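Local atomic coordinates of flagella basal body P-ring formation protein FlgA (Salmonella typhimurium, PDB entry 3TEE), a protein that takes part in assembly of the flagellar P-ring in the periplasm, possibly as a modulator of assembly or in association with the rod protein FlgF. Residues G186-D189 / N193-I196; Q137-K142 / V170-R175; G87-A92 / R113-A118; P126-P129 / T133-R136; V147-N152 / V176-G181. All coordinates share one frame; numbering follows the deposited sequence.

In the fold
Along the elongated chain, interaction 3 comes first and interaction 4 next; interactions 2 and 5 then interleave, and interaction 1 closes the series. Interactions 3 and 4 meet beside the small sheet of strands 118-120 and 135-137, their centres about 11 Å apart. Interaction 2 starts where strand 135-137 ends and leads into the five-stranded sheet that holds interactions 1 and 5, whose centres are about 10 Å apart. Interactions 4 and 5, with centres about 36 Å apart, do not touch. Segment 137-142 thus connects two compact parts, an arrangement consistent with the flexibility implied by the open form of this chaperone.

Interaction 1. Residues G186-D189 / N193-I196; sequences GTVD and NILI
The D189 carboxylate carries N193 and L195 over one face. On that side N193 N donates to OD1 of D189 (2.9 Å), arriving 45° out of the carboxylate plane, and CD2 of L195 rests 3.4 Å from OD2 of D189. ND2 of N193 makes a weak bond to OD2 of D189 (3.5 Å), with the amide and carboxylate planes 64° apart. With CG set between the backbone N and the carbonyl carbon (chi1 71°), the acid folds back over the opposite strand, and OD1 takes a further weak bond from D191 N. This is the turn end of a beta hairpin of strands 183-188 and 194-197. T187 and L195 form its hydrogen-bonded pair: T187 N gives to L195 O (2.9 Å) and L195 N to T187 O (2.8 Å), while D189 N to N193 O (2.9 Å) adds a rung beside the turn. V188 and I194, the non-hydrogen-bonded pair, point to the other face, where CG2 of V188 meets CD1 of I194 at 3.6 Å; A174 and V141 pack on both. G186 has no side chain, and CG2 of I194 lies 3.6 Å from its CA.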
loop_
_atom_site.group_PDB
_atom_site.type_symbol
_atom_site.label_atom_id
_atom_site.label_comp_id
_atom_site.label_asym_id
_atom_site.label_seq_id
_atom_site.Cartn_x
_atom_site.Cartn_y
_atom_site.Cartn_z
ATOM N N GLY A 186 20.105 0.156 13.182
ATOM C CA GLY A 186 19.107 -0.860 13.492
ATOM C C GLY A 186 17.733 -0.542 12.940
ATOM O O GLY A 186 17.554 0.419 12.190
ATOM N N THR A 187 16.750 -1.344 13.332
ATOM C CA THR A 187 15.363 -1.225 12.860
ATOM C C THR A 187 14.510 -0.442 13.849
ATOM O O THR A 187 14.531 -0.739 15.040
ATOM C CB THR A 187 14.807 -2.640 12.600
ATOM O OG1 THR A 187 15.706 -3.336 11.732
ATOM C CG2 THR A 187 13.408 -2.624 11.994
ATOM N N VAL A 188 13.762 0.557 13.356
ATOM C CA VAL A 188 12.850 1.346 14.195
ATOM C C VAL A 188 11.627 0.478 14.593
ATOM O O VAL A 188 11.034 -0.173 13.732
ATOM C CB VAL A 188 12.400 2.670 13.515
ATOM C CG1 VAL A 188 11.427 3.447 14.398
ATOM C CG2 VAL A 188 13.601 3.542 13.171
ATOM N N ASP A 189 11.271 0.469 15.891
ATOM C CA ASP A 189 10.089 -0.245 16.368
ATOM C C ASP A 189 8.969 0.774 16.664
ATOM O O ASP A 189 9.223 1.987 16.611
ATOM C CB ASP A 189 10.403 -1.194 17.556
ATOM C CG ASP A 189 10.734 -0.586 18.911
ATOM O OD1 ASP A 189 10.492 0.626 19.102
ATOM O OD2 ASP A 189 11.210 -1.334 19.795
ATOM N N ASN A 193 12.185 3.023 19.290
ATOM C CA ASN A 193 13.476 2.451 19.679
ATOM C C ASN A 193 14.156 1.894 18.434
ATOM O O ASN A 193 13.485 1.536 17.465
ATOM C CB ASN A 193 13.297 1.312 20.700
ATOM C CG ASN A 193 12.607 1.680 21.992
ATOM O OD1 ASN A 193 12.839 2.743 22.584
ATOM N ND2 ASN A 193 11.791 0.762 22.492
ATOM N N ILE A 194 15.483 1.780 18.482
ATOM C CA ILE A 194 16.283 1.232 17.399
ATOM C C ILE A 194 16.726 -0.156 17.845
ATOM O O ILE A 194 17.469 -0.279 18.823
ATOM C CB ILE A 194 17.478 2.179 17.113
ATOM C CG1 ILE A 194 17.034 3.659 16.871
ATOM C CG2 ILE A 194 18.447 1.613 16.060
ATOM C CD1 ILE A 194 15.961 3.952 15.922
ATOM N N LEU A 195 16.265 -1.196 17.133
ATOM C CA LEU A 195 16.573 -2.578 17.497
ATOM C C LEU A 195 17.693 -3.185 16.678
ATOM O O LEU A 195 17.691 -3.098 15.448
ATOM C CB LEU A 195 15.315 -3.484 17.457
ATOM C CG LEU A 195 14.052 -2.992 18.187
ATOM C CD1 LEU A 195 12.877 -3.957 17.963
ATOM C CD2 LEU A 195 14.294 -2.788 19.690
ATOM N N ILE A 196 18.641 -3.817 17.380
ATOM C CA ILE A 196 19.782 -4.526 16.799
ATOM C C ILE A 196 19.735 -5.970 17.302
ATOM O O ILE A 196 19.592 -6.191 18.503
ATOM C CB ILE A 196 21.148 -3.848 17.147
ATOM C CG1 ILE A 196 21.202 -2.386 16.665
ATOM C CG2 ILE A 196 22.336 -4.671 16.608
ATOM C CD1 ILE A 196 22.450 -1.595 17.078
#

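Interaction 2. Residues Q137-K142 / V170-R175; sequences QAWRVK and VAQNAR
The backbones of R140 and V170 come close, their CA atoms 5.9 Å apart, and then diverge to 7.8 Å between the CA atoms of V141 and A174; a water spans the near end, donating to A138 O (3.1 Å) and accepting a weak bond from V170 N. R140 and V141 both face A168 in a classic beta bulge. CG2 of V170 lies against the aliphatic start of R140, 3.8 Å from its CB. R140 extends with CG anti to the backbone N (chi1 -177°) and bends at the next bond (chi2 63°), its end leading away to where NE donates to S190 O. W139 offers its ring edge to Q172: OE1 sits near the ring plane, 3.3 Å from CZ3, with amide and ring planes 25° apart. That same OE1 accepts from A169 N, which holds OE1 at the ring edge. R136 makes a cation-pi contact with the indole. Deeper in, CG1 of V141 and CB of A174 meet loosely at 4.4 Å, beside V188 and I194. An amide oxygen facing ring C-H groups is electrostatically favourable but weak; with no direct hydrogen bond between the segments, the junction rests on this approach, the water bridge and loose apolar contacts.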
loop_
_atom_site.group_PDB
_atom_site.type_symbol
_atom_site.label_atom_id
_atom_site.label_comp_id
_atom_site.label_asym_id
_atom_site.label_seq_id
_atom_site.Cartn_x
_atom_site.Cartn_y
_atom_site.Cartn_z
ATOM N N GLN A 137 4.925 6.857 4.830
ATOM C CA GLN A 137 4.568 6.642 6.231
ATOM C C GLN A 137 5.210 7.740 7.045
ATOM O O GLN A 137 6.230 8.293 6.623
ATOM C CB GLN A 137 5.000 5.244 6.731
ATOM C CG GLN A 137 3.919 4.176 6.536
ATOM C CD GLN A 137 2.604 4.518 7.207
ATOM O OE1 GLN A 137 2.479 4.522 8.438
ATOM N NE2 GLN A 137 1.594 4.825 6.405
ATOM N N ALA A 138 4.605 8.093 8.189
ATOM C CA ALA A 138 5.141 9.126 9.070
ATOM C C ALA A 138 6.507 8.699 9.636
ATOM O O ALA A 138 6.812 7.502 9.680
ATOM C CB ALA A 138 4.174 9.384 10.217
ATOM N N TRP A 139 7.326 9.667 10.050
ATOM C CA TRP A 139 8.619 9.334 10.647
ATOM C C TRP A 139 8.409 9.031 12.124
ATOM O O TRP A 139 7.979 9.914 12.870
ATOM C CB TRP A 139 9.626 10.478 10.489
ATOM C CG TRP A 139 9.915 10.933 9.083
ATOM C CD1 TRP A 139 10.064 12.222 8.667
ATOM C CD2 TRP A 139 10.208 10.106 7.944
ATOM N NE1 TRP A 139 10.434 12.253 7.344
ATOM C CE2 TRP A 139 10.516 10.968 6.872
ATOM C CE3 TRP A 139 10.273 8.717 7.735
ATOM C CZ2 TRP A 139 10.881 10.490 5.606
ATOM C CZ3 TRP A 139 10.607 8.241 6.472
ATOM C CH2 TRP A 139 10.882 9.124 5.417
ATOM N N ARG A 140 8.678 7.790 12.550
ATOM C CA ARG A 140 8.588 7.433 13.972
ATOM C C ARG A 140 9.825 8.025 14.661
ATOM O O ARG A 140 9.747 8.514 15.790
ATOM C CB ARG A 140 8.522 5.899 14.161
ATOM C CG ARG A 140 8.353 5.423 15.615
ATOM C CD ARG A 140 7.045 5.869 16.252
ATOM N NE ARG A 140 7.047 5.758 17.716
ATOM C CZ ARG A 140 7.453 6.713 18.548
ATOM N NH1 ARG A 140 7.937 7.854 18.076
ATOM N NH2 ARG A 140 7.390 6.527 19.858
ATOM N N VAL A 141 10.946 8.040 13.930
ATOM C CA VAL A 141 12.207 8.590 14.391
ATOM C C VAL A 141 12.602 9.713 13.429
ATOM O O VAL A 141 12.569 9.519 12.214
ATOM C CB VAL A 141 13.261 7.444 14.500
ATOM C CG1 VAL A 141 14.680 7.962 14.430
ATOM C CG2 VAL A 141 13.042 6.616 15.761
ATOM N N LYS A 142 12.935 10.885 13.970
ATOM C CA LYS A 142 13.358 12.033 13.162
ATOM C C LYS A 142 14.828 12.356 13.388
ATOM O O LYS A 142 15.315 12.166 14.492
ATOM C CB LYS A 142 12.487 13.271 13.449
ATOM C CG LYS A 142 11.008 13.069 13.075
ATOM C CD LYS A 142 10.142 14.215 13.569
ATOM C CE LYS A 142 8.682 13.973 13.257
ATOM N NZ LYS A 142 7.800 14.970 13.916
ATOM N N VAL A 170 8.520 3.239 11.193
ATOM C CA VAL A 170 8.529 1.935 11.873
ATOM C C VAL A 170 8.962 0.901 10.817
ATOM O O VAL A 170 8.581 1.031 9.646
ATOM C CB VAL A 170 7.144 1.599 12.503
ATOM C CG1 VAL A 170 7.102 0.179 13.079
ATOM C CG2 VAL A 170 6.760 2.620 13.577
ATOM N N ALA A 171 9.840 -0.052 11.211
ATOM C CA ALA A 171 10.405 -1.112 10.361
ATOM C C ALA A 171 11.449 -0.626 9.332
ATOM O O ALA A 171 12.012 -1.443 8.593
ATOM C CB ALA A 171 9.301 -1.968 9.715
ATOM N N GLN A 172 11.765 0.688 9.332
ATOM C CA GLN A 172 12.811 1.229 8.464
ATOM C C GLN A 172 14.126 1.338 9.275
ATOM O O GLN A 172 14.092 1.472 10.502
ATOM C CB GLN A 172 12.435 2.615 7.917
ATOM C CG GLN A 172 11.314 2.612 6.869
ATOM C CD GLN A 172 11.262 3.914 6.089
ATOM O OE1 GLN A 172 11.401 5.022 6.639
ATOM N NE2 GLN A 172 11.040 3.811 4.786
ATOM N N ASN A 173 15.266 1.286 8.574
ATOM C CA ASN A 173 16.595 1.399 9.162
ATOM C C ASN A 173 16.871 2.820 9.660
ATOM O O ASN A 173 16.527 3.785 8.988
ATOM C CB ASN A 173 17.665 0.991 8.147
ATOM C CG ASN A 173 19.055 0.934 8.734
ATOM O OD1 ASN A 173 19.401 0.006 9.469
ATOM N ND2 ASN A 173 19.874 1.944 8.450
ATOM N N ALA A 174 17.494 2.941 10.843
ATOM C CA ALA A 174 17.913 4.235 11.374
ATOM C C ALA A 174 19.337 4.133 11.893
ATOM O O ALA A 174 19.688 3.165 12.571
ATOM C CB ALA A 174 16.982 4.711 12.475
ATOM N N ARG A 175 20.168 5.101 11.501
ATOM C CA ARG A 175 21.543 5.211 11.950
ATOM C C ARG A 175 21.475 6.113 13.165
ATOM O O ARG A 175 20.645 7.030 13.229
ATOM C CB ARG A 175 22.471 5.769 10.856
ATOM C CG ARG A 175 22.566 4.853 9.629
ATOM C CD ARG A 175 23.383 5.443 8.481
ATOM N NE ARG A 175 23.227 6.896 8.318
ATOM C CZ ARG A 175 22.260 7.491 7.622
ATOM N NH1 ARG A 175 21.327 6.767 7.010
ATOM N NH2 ARG A 175 22.215 8.817 7.538
HETATM O O HOH W 1 5.876 5.355 11.720
#

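Interaction 3. Residues G87-A92 / R113-A118; sequences GKLTPA and RQIQDA
This is a mainly apolar, buried contact between two loops beside the small sheet of strands 118-120 and 135-137: the loop before strand 94-100 lays L89 on the turn that leads into strand 118-120. CD2 of L89 does most of the touching. It lies against the flank of I115, over CB (3.9 Å) and CG2 (3.8 Å), and meets CB of A118 at 4.2 Å, with the leucine and isoleucine side chains at about right angles. I135, V130 and V94 complete the cluster. The turn from I115 to A118 is type II, closed by A118 N to I115 O (3.2 Å). A single, almost straight bond joins the loops, L89 N to A118 O (3.1 Å, 178° at the hydrogen). Holding the leucine backbone at the strand's start, it complements apolar packing that has little directionality of its own.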
loop_
_atom_site.group_PDB
_atom_site.type_symbol
_atom_site.label_atom_id
_atom_site.label_comp_id
_atom_site.label_asym_id
_atom_site.label_seq_id
_atom_site.Cartn_x
_atom_site.Cartn_y
_atom_site.Cartn_z
ATOM N N GLY A 87 2.787 17.411 5.364
ATOM C CA GLY A 87 1.564 17.438 6.162
ATOM C C GLY A 87 0.970 16.062 6.378
ATOM O O GLY A 87 0.962 15.228 5.458
ATOM N N LYS A 88 0.474 15.813 7.615
ATOM C CA LYS A 88 -0.153 14.542 7.985
ATOM C C LYS A 88 -1.521 14.456 7.318
ATOM O O LYS A 88 -2.236 15.451 7.271
ATOM C CB LYS A 88 -0.382 14.458 9.506
ATOM C CG LYS A 88 0.887 14.360 10.344
ATOM C CD LYS A 88 0.550 14.376 11.829
ATOM C CE LYS A 88 1.782 14.332 12.703
ATOM N NZ LYS A 88 1.442 14.474 14.146
ATOM N N LEU A 89 -1.880 13.277 6.825
ATOM C CA LEU A 89 -3.200 12.988 6.273
ATOM C C LEU A 89 -4.049 12.650 7.500
ATOM O O LEU A 89 -3.647 11.801 8.309
ATOM C CB LEU A 89 -3.136 11.801 5.293
ATOM C CG LEU A 89 -2.870 12.127 3.813
ATOM C CD1 LEU A 89 -1.443 12.694 3.573
ATOM C CD2 LEU A 89 -3.131 10.916 2.934
ATOM N N THR A 90 -5.165 13.374 7.696
ATOM C CA THR A 90 -6.040 13.220 8.870
ATOM C C THR A 90 -7.513 13.077 8.441
ATOM O O THR A 90 -7.814 13.307 7.269
ATOM C CB THR A 90 -5.902 14.470 9.799
ATOM O OG1 THR A 90 -6.456 15.600 9.137
ATOM C CG2 THR A 90 -4.450 14.774 10.242
ATOM N N PRO A 91 -8.471 12.803 9.367
ATOM C CA PRO A 91 -9.889 12.782 8.965
ATOM C C PRO A 91 -10.417 14.191 8.617
ATOM O O PRO A 91 -11.504 14.327 8.082
ATOM C CB PRO A 91 -10.599 12.179 10.199
ATOM C CG PRO A 91 -9.500 11.590 11.043
ATOM C CD PRO A 91 -8.338 12.496 10.808
ATOM N N ALA A 92 -9.619 15.225 8.863
ATOM C CA ALA A 92 -9.983 16.600 8.527
ATOM C C ALA A 92 -9.553 16.960 7.097
ATOM O O ALA A 92 -10.103 17.892 6.518
ATOM C CB ALA A 92 -9.336 17.567 9.515
ATOM N N ARG A 113 -8.194 2.987 5.603
ATOM C CA ARG A 113 -7.251 2.432 6.589
ATOM C C ARG A 113 -5.803 2.515 6.101
ATOM O O ARG A 113 -4.910 2.706 6.927
ATOM C CB ARG A 113 -7.634 0.991 6.978
ATOM C CG ARG A 113 -8.987 0.905 7.691
ATOM C CD ARG A 113 -9.359 -0.516 8.071
ATOM N NE ARG A 113 -9.947 -1.261 6.954
ATOM C CZ ARG A 113 -9.306 -2.181 6.240
ATOM N NH1 ARG A 113 -8.032 -2.462 6.491
ATOM N NH2 ARG A 113 -9.925 -2.809 5.247
ATOM N N GLN A 114 -5.576 2.446 4.766
ATOM C CA GLN A 114 -4.240 2.557 4.149
ATOM C C GLN A 114 -3.576 3.931 4.393
ATOM O O GLN A 114 -2.365 4.041 4.217
ATOM C CB GLN A 114 -4.294 2.319 2.619
ATOM C CG GLN A 114 -4.932 1.011 2.121
ATOM C CD GLN A 114 -4.874 0.936 0.604
ATOM O OE1 GLN A 114 -3.780 0.935 0.016
ATOM N NE2 GLN A 114 -6.045 0.899 -0.081
ATOM N N ILE A 115 -4.362 4.983 4.722
ATOM C CA ILE A 115 -3.839 6.339 4.944
ATOM C C ILE A 115 -3.569 6.689 6.419
ATOM O O ILE A 115 -3.255 7.836 6.740
ATOM C CB ILE A 115 -4.524 7.469 4.095
ATOM C CG1 ILE A 115 -6.032 7.640 4.382
ATOM C CG2 ILE A 115 -4.282 7.260 2.607
ATOM C CD1 ILE A 115 -6.425 8.316 5.745
ATOM N N GLN A 116 -3.689 5.693 7.315
ATOM C CA GLN A 116 -3.388 5.858 8.738
ATOM C C GLN A 116 -1.881 6.114 8.875
ATOM O O GLN A 116 -1.082 5.419 8.251
ATOM C CB GLN A 116 -3.810 4.612 9.534
ATOM C CG GLN A 116 -5.323 4.515 9.756
ATOM C CD GLN A 116 -5.709 3.323 10.601
ATOM O OE1 GLN A 116 -5.042 2.976 11.587
ATOM N NE2 GLN A 116 -6.819 2.690 10.254
ATOM N N ASP A 117 -1.506 7.171 9.593
ATOM C CA ASP A 117 -0.106 7.605 9.754
ATOM C C ASP A 117 0.631 7.962 8.433
ATOM O O ASP A 117 1.862 7.919 8.382
ATOM C CB ASP A 117 0.714 6.648 10.653
ATOM C CG ASP A 117 0.546 6.944 12.124
ATOM O OD1 ASP A 117 1.155 7.924 12.604
ATOM O OD2 ASP A 117 -0.224 6.216 12.791
ATOM N N ALA A 118 -0.124 8.317 7.373
ATOM C CA ALA A 118 0.462 8.719 6.095
ATOM C C ALA A 118 0.772 10.206 6.128
ATOM O O ALA A 118 0.145 10.963 6.868
ATOM C CB ALA A 118 -0.476 8.393 4.953
#

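Interaction 4. Residues P126-P129 / T133-R136; sequences PGQP and TMIR
M134 stretches across to Q128 and P129 and makes the tight part of an otherwise slight contact. Its terminal methyl, CE, sits 3.4 Å from NE2 of Q128 and is also close to the carbon chain behind that amide, 3.8 Å from CG of Q128. The sulfur lies 3.5 Å from P129 O, and CE lies 3.7 Å from the same oxygen: the methyl occupies the angle between amide and carbonyl, with SD beside the carbonyl oxygen. An extended chain beyond CG (chi2 163°) lets the methionine span this distance: the CA atoms of P129 and M134 remain 9.7 Å apart. Q128 bends at its second torsion, and its OE1 accepts from A125 N, which holds the amide within its own loop while NE2 faces the methyl. The loose side belongs to Q128 and P129, both partly exposed: only 100 Å² is buried in all, and the P129 ring stays 5.9 Å from the nearest atom of 133-136. P105 and Y76 cover that ring instead. M134, by contrast, is buried, with L124 against it. G127 and Q128 are bonded through their backbones to V79, and M134 to L121, so the arrangement is that of a long connection between antiparallel strands 118-120 and 135-137, folded back between strand 62-79 and the start of 135-137.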
loop_
_atom_site.group_PDB
_atom_site.type_symbol
_atom_site.label_atom_id
_atom_site.label_comp_id
_atom_site.label_asym_id
_atom_site.label_seq_id
_atom_site.Cartn_x
_atom_site.Cartn_y
_atom_site.Cartn_z
ATOM N N PRO A 126 -7.800 20.108 -2.641
ATOM C CA PRO A 126 -9.091 19.430 -2.455
ATOM C C PRO A 126 -9.633 18.844 -3.769
ATOM O O PRO A 126 -9.517 19.480 -4.825
ATOM C CB PRO A 126 -10.004 20.569 -1.970
ATOM C CG PRO A 126 -9.088 21.489 -1.238
ATOM C CD PRO A 126 -7.825 21.475 -2.064
ATOM N N GLY A 127 -10.207 17.646 -3.674
ATOM C CA GLY A 127 -10.759 16.898 -4.810
ATOM C C GLY A 127 -9.762 15.920 -5.423
ATOM O O GLY A 127 -10.141 14.996 -6.135
ATOM N N GLN A 128 -8.487 16.119 -5.189
ATOM C CA GLN A 128 -7.454 15.238 -5.745
ATOM C C GLN A 128 -7.574 13.787 -5.203
ATOM O O GLN A 128 -7.536 13.607 -3.996
ATOM C CB GLN A 128 -6.079 15.800 -5.346
ATOM C CG GLN A 128 -4.916 15.378 -6.210
ATOM C CD GLN A 128 -3.860 16.454 -6.377
ATOM O OE1 GLN A 128 -3.782 17.475 -5.646
ATOM N NE2 GLN A 128 -2.995 16.222 -7.343
ATOM N N PRO A 129 -7.614 12.737 -6.053
ATOM C CA PRO A 129 -7.543 11.366 -5.515
ATOM C C PRO A 129 -6.170 11.163 -4.865
ATOM O O PRO A 129 -5.141 11.668 -5.371
ATOM C CB PRO A 129 -7.684 10.482 -6.769
ATOM C CG PRO A 129 -8.311 11.368 -7.803
ATOM C CD PRO A 129 -7.703 12.723 -7.529
ATOM N N THR A 133 1.865 7.058 -4.628
ATOM C CA THR A 133 3.058 7.829 -5.021
ATOM C C THR A 133 3.120 9.237 -4.396
ATOM O O THR A 133 4.185 9.848 -4.423
ATOM C CB THR A 133 3.161 7.925 -6.553
ATOM O OG1 THR A 133 1.904 8.349 -7.100
ATOM C CG2 THR A 133 3.613 6.619 -7.193
ATOM N N MET A 134 1.992 9.768 -3.861
ATOM C CA MET A 134 1.937 11.126 -3.286
ATOM C C MET A 134 2.253 11.116 -1.808
ATOM O O MET A 134 2.343 12.183 -1.201
ATOM C CB MET A 134 0.518 11.729 -3.404
ATOM C CG MET A 134 0.065 12.098 -4.778
ATOM S SD MET A 134 -1.769 12.306 -4.774
ATOM C CE MET A 134 -1.901 13.119 -6.322
ATOM N N ILE A 135 2.289 9.930 -1.200
ATOM C CA ILE A 135 2.404 9.793 0.246
ATOM C C ILE A 135 3.514 8.835 0.705
ATOM O O ILE A 135 3.971 7.984 -0.058
ATOM C CB ILE A 135 1.009 9.365 0.854
ATOM C CG1 ILE A 135 0.654 7.905 0.496
ATOM C CG2 ILE A 135 -0.137 10.360 0.463
ATOM C CD1 ILE A 135 -0.509 7.260 1.312
ATOM N N ARG A 136 3.837 8.922 1.996
ATOM C CA ARG A 136 4.820 8.079 2.688
ATOM C C ARG A 136 4.313 7.828 4.101
ATOM O O ARG A 136 3.418 8.546 4.555
ATOM C CB ARG A 136 6.203 8.786 2.733
ATOM C CG ARG A 136 6.244 10.105 3.526
ATOM C CD ARG A 136 7.664 10.468 3.976
ATOM N NE ARG A 136 7.776 11.849 4.471
ATOM C CZ ARG A 136 7.542 12.223 5.725
ATOM N NH1 ARG A 136 7.167 11.330 6.635
ATOM N NH2 ARG A 136 7.678 13.490 6.079
#

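Interaction 5. Residues V147-N152 / V176-G181; sequences VQVIAN and VRMTSG
V176 fits between V147 and V149 within the five-stranded sheet whose first and last strands, 146-152 and 194-197, also pair. Strands 147-152 and 176-178 cross nearly perpendicularly, at 88°, with axes 8.8 Å apart, so they face each other across the interior without backbone pairing. V147 and V149, two residues apart, turn their methyls inward and leave a shallow hollow, which V176 fills. CG1 of V176 is the bump: it reaches CG2 of V147 at 3.6 Å and CG2 of V149 at 3.7 Å. V149 and V176 meet tip to tip, whereas V147 approaches obliquely, and CG2 of V147 also touches CG2 of V176 (3.8 Å). In V176, CG1 stands anti to the backbone N (chi1 180°), which carries this methyl forward between the two valines. I194 packs on V147 and V176, and V184 on V149. At the outer margin the first two torsions of M178 bend its chain (chi2 -47°) and bring the sulfur toward CG2 of V149; A160 and V184 lie against the methionine. The looser end of the contact is SD of M178, 4.3 Å from CG2 of V149.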
loop_
_atom_site.group_PDB
_atom_site.type_symbol
_atom_site.label_atom_id
_atom_site.label_comp_id
_atom_site.label_asym_id
_atom_site.label_seq_id
_atom_site.Cartn_x
_atom_site.Cartn_y
_atom_site.Cartn_z
ATOM N N VAL A 147 17.264 8.918 20.835
ATOM C CA VAL A 147 16.633 7.601 20.657
ATOM C C VAL A 147 17.300 6.580 21.564
ATOM O O VAL A 147 18.399 6.824 22.064
ATOM C CB VAL A 147 16.658 7.114 19.184
ATOM C CG1 VAL A 147 15.778 7.979 18.284
ATOM C CG2 VAL A 147 18.087 7.034 18.645
ATOM N N GLN A 148 16.655 5.424 21.723
ATOM C CA GLN A 148 17.167 4.325 22.521
ATOM C C GLN A 148 17.540 3.189 21.584
ATOM O O GLN A 148 16.744 2.789 20.731
ATOM C CB GLN A 148 16.121 3.850 23.562
ATOM C CG GLN A 148 16.020 4.741 24.801
ATOM C CD GLN A 148 17.099 4.477 25.828
ATOM O OE1 GLN A 148 17.834 5.384 26.226
ATOM N NE2 GLN A 148 17.198 3.242 26.312
ATOM N N VAL A 149 18.771 2.705 21.724
ATOM C CA VAL A 149 19.278 1.575 20.954
ATOM C C VAL A 149 19.188 0.356 21.874
ATOM O O VAL A 149 19.700 0.386 22.997
ATOM C CB VAL A 149 20.718 1.810 20.429
ATOM C CG1 VAL A 149 21.275 0.549 19.775
ATOM C CG2 VAL A 149 20.770 2.989 19.458
ATOM N N ILE A 150 18.528 -0.692 21.400
ATOM C CA ILE A 150 18.324 -1.935 22.133
ATOM C C ILE A 150 18.895 -3.081 21.317
ATOM O O ILE A 150 18.372 -3.412 20.254
ATOM C CB ILE A 150 16.818 -2.154 22.494
ATOM C CG1 ILE A 150 16.241 -0.941 23.279
ATOM C CG2 ILE A 150 16.607 -3.483 23.252
ATOM C CD1 ILE A 150 14.696 -0.903 23.425
ATOM N N ALA A 151 19.966 -3.690 21.827
ATOM C CA ALA A 151 20.600 -4.839 21.196
ATOM C C ALA A 151 20.428 -6.071 22.082
ATOM O O ALA A 151 20.623 -5.980 23.293
ATOM C CB ALA A 151 22.062 -4.555 20.931
ATOM N N ASN A 152 20.004 -7.200 21.486
ATOM C CA ASN A 152 19.753 -8.464 22.189
ATOM C C ASN A 152 20.200 -9.691 21.387
ATOM O O ASN A 152 20.079 -9.706 20.157
ATOM C CB ASN A 152 18.278 -8.583 22.562
ATOM C CG ASN A 152 17.948 -8.048 23.935
ATOM O OD1 ASN A 152 17.778 -6.841 24.138
ATOM N ND2 ASN A 152 17.825 -8.943 24.908
ATOM N N VAL A 176 22.257 5.770 14.175
ATOM C CA VAL A 176 22.231 6.448 15.462
ATOM C C VAL A 176 23.644 6.797 15.865
ATOM O O VAL A 176 24.504 5.914 15.955
ATOM C CB VAL A 176 21.545 5.548 16.546
ATOM C CG1 VAL A 176 21.510 6.237 17.900
ATOM C CG2 VAL A 176 20.142 5.116 16.127
ATOM N N ARG A 177 23.877 8.079 16.150
ATOM C CA ARG A 177 25.182 8.489 16.627
ATOM C C ARG A 177 25.191 8.344 18.157
ATOM O O ARG A 177 24.361 8.937 18.851
ATOM C CB ARG A 177 25.484 9.930 16.184
ATOM C CG ARG A 177 26.838 10.445 16.621
ATOM C CD ARG A 177 26.979 11.938 16.320
ATOM N NE ARG A 177 28.331 12.352 16.681
ATOM C CZ ARG A 177 28.715 12.697 17.904
ATOM N NH1 ARG A 177 27.828 12.787 18.890
ATOM N NH2 ARG A 177 29.980 12.982 18.146
ATOM N N MET A 178 26.099 7.519 18.669
ATOM C CA MET A 178 26.317 7.355 20.110
ATOM C C MET A 178 27.099 8.584 20.599
ATOM O O MET A 178 27.706 9.294 19.785
ATOM C CB MET A 178 27.094 6.053 20.409
ATOM C CG MET A 178 26.476 4.821 19.756
ATOM S SD MET A 178 24.687 4.716 19.981
ATOM C CE MET A 178 24.653 3.859 21.452
ATOM N N THR A 179 27.091 8.835 21.917
ATOM C CA THR A 179 27.745 9.997 22.526
ATOM C C THR A 179 29.214 10.224 22.123
ATOM O O THR A 179 29.615 11.375 21.947
ATOM C CB THR A 179 27.433 10.088 24.036
ATOM O OG1 THR A 179 27.811 11.382 24.510
ATOM C CG2 THR A 179 28.119 8.990 24.857
ATOM N N SER A 180 29.981 9.129 21.926
ATOM C CA SER A 180 31.389 9.119 21.505
ATOM C C SER A 180 31.559 9.573 20.046
ATOM O O SER A 180 32.621 10.064 19.683
ATOM C CB SER A 180 31.961 7.705 21.629
ATOM O OG SER A 180 31.192 6.777 20.869
ATOM N N GLY A 181 30.547 9.314 19.223
ATOM C CA GLY A 181 30.566 9.614 17.795
ATOM C C GLY A 181 30.490 8.365 16.941
ATOM O O GLY A 181 30.368 8.460 15.722
#